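Local coordinates for cytidine deaminase (Mycobacterium tuberculosis, PDB 4WIG), which catalyses the zinc-dependent hydrolytic deamination of cytidine and 2'-deoxycytidine to uridine and 2'-deoxyuridine as a homotetramer, at the interface of chains A and B. Numbering follows the deposited sequence. Chains: chain A/B, Cytidine deaminase.

The interface of chains A and B. Residues chain A 87, 108, 113, 118; chain B 121.
A:Arg113 and B:Asp121 form the charged part of this subunit contact, a salt bridge in which the guanidinium NH2 lies 3.3 Å from OD2 of the carboxylate. The same oxygen also receives a weak hydrogen bond from each of two guanidinium nitrogens: the N-H of NH2 (150° at the hydrogen) and that of NE of A:Arg113, 3.4 Å from OD2 of B:Asp121. One oxygen therefore takes both donors in a fork, and OD1 is not paired with the second nitrogen. The planes support this reading, since guanidinium and carboxylate are turned 61° apart, unlike the coplanar, two-oxygen pairing. The A:Arg113 chain bends at chi2 (-98°) and again at chi3, and its side chain crosses that of B:Asp121 at about a right angle, presenting the NE and NH2 flank to the acid.

Within chain A, the guanidinium is backed by the imidazole of A:His108. ND1 of A:His108 sits over the centre of the A:Arg113 guanidinium, 3.6 Å above its plane, while NH1 lies over the rim of the ring. The sulfur SD of A:Met87 meets that ring at its edge, in plane. Such packing would restrict the guanidinium from one face and so help to position it for the acid. ND1 of A:His108 is 4.8 Å from OD2 of B:Asp121; the acid would favour a charged imidazole and the guanidinium oppose it, so the coordinates do not settle the balance.

Packing contacts flank the acid. A:Met87 runs alongside B:Asp121, pointing the same way, with CG 4.0 Å from CB of the aspartate as the apolar pair and 3.3 Å from its backbone oxygen O in a van der Waals contact. Methyl CD2 of A:Leu118, at the end of helix 115-118, makes another such carbon-to-oxygen contact, 4.1 Å from OD2 of B:Asp121.

B:Asp121, a loop residue, buries 72 Å² against chain A. This patch and its two-fold twin join subunits of the homotetramer; its centre lies about 10 Å from A:Glu58, the probable catalytic proton donor, so the contact may also help to shape the active-site surroundings.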
# COMPACT_ATOMS: atom_id res chain seq x y z
N MET A 87 15.86 3.92 10.64
CA MET A 87 16.06 3.01 9.52
C MET A 87 14.73 2.92 8.77
O MET A 87 13.67 2.83 9.40
CB MET A 87 16.45 1.61 10.00
CG MET A 87 17.85 1.45 10.57
SD MET A 87 19.14 1.90 9.40
CE MET A 87 19.41 3.56 9.97
N HIS A 108 22.68 6.50 9.44
CA HIS A 108 22.55 5.60 10.57
C HIS A 108 23.29 6.30 11.72
O HIS A 108 24.26 7.01 11.48
CB HIS A 108 23.16 4.25 10.19
CG HIS A 108 23.18 3.25 11.30
ND1 HIS A 108 22.25 2.24 11.42
CD2 HIS A 108 24.02 3.10 12.35
CE1 HIS A 108 22.51 1.52 12.49
NE2 HIS A 108 23.58 2.02 13.08
N ARG A 113 24.93 3.15 6.01
CA ARG A 113 24.95 1.80 5.47
C ARG A 113 24.55 1.80 4.00
O ARG A 113 23.74 2.62 3.57
CB ARG A 113 23.95 0.93 6.23
CG ARG A 113 24.12 0.92 7.74
CD ARG A 113 24.90 -0.28 8.22
NE ARG A 113 24.43 -0.74 9.52
CZ ARG A 113 24.87 -0.30 10.70
NH1 ARG A 113 25.82 0.65 10.80
NH2 ARG A 113 24.35 -0.82 11.81
N LEU A 118 21.14 -3.35 3.87
CA LEU A 118 19.85 -3.25 4.56
C LEU A 118 18.73 -4.04 3.87
O LEU A 118 17.70 -4.31 4.47
CB LEU A 118 19.43 -1.78 4.70
CG LEU A 118 20.32 -0.97 5.67
CD1 LEU A 118 20.12 0.52 5.46
CD2 LEU A 118 20.02 -1.33 7.11
N ASP B 121 18.52 -4.52 11.24
CA ASP B 121 18.31 -3.19 11.83
C ASP B 121 16.91 -2.72 11.43
O ASP B 121 16.74 -1.62 10.96
CB ASP B 121 19.36 -2.20 11.32
CG ASP B 121 20.80 -2.66 11.58
OD1 ASP B 121 21.05 -3.23 12.66
OD2 ASP B 121 21.68 -2.43 10.70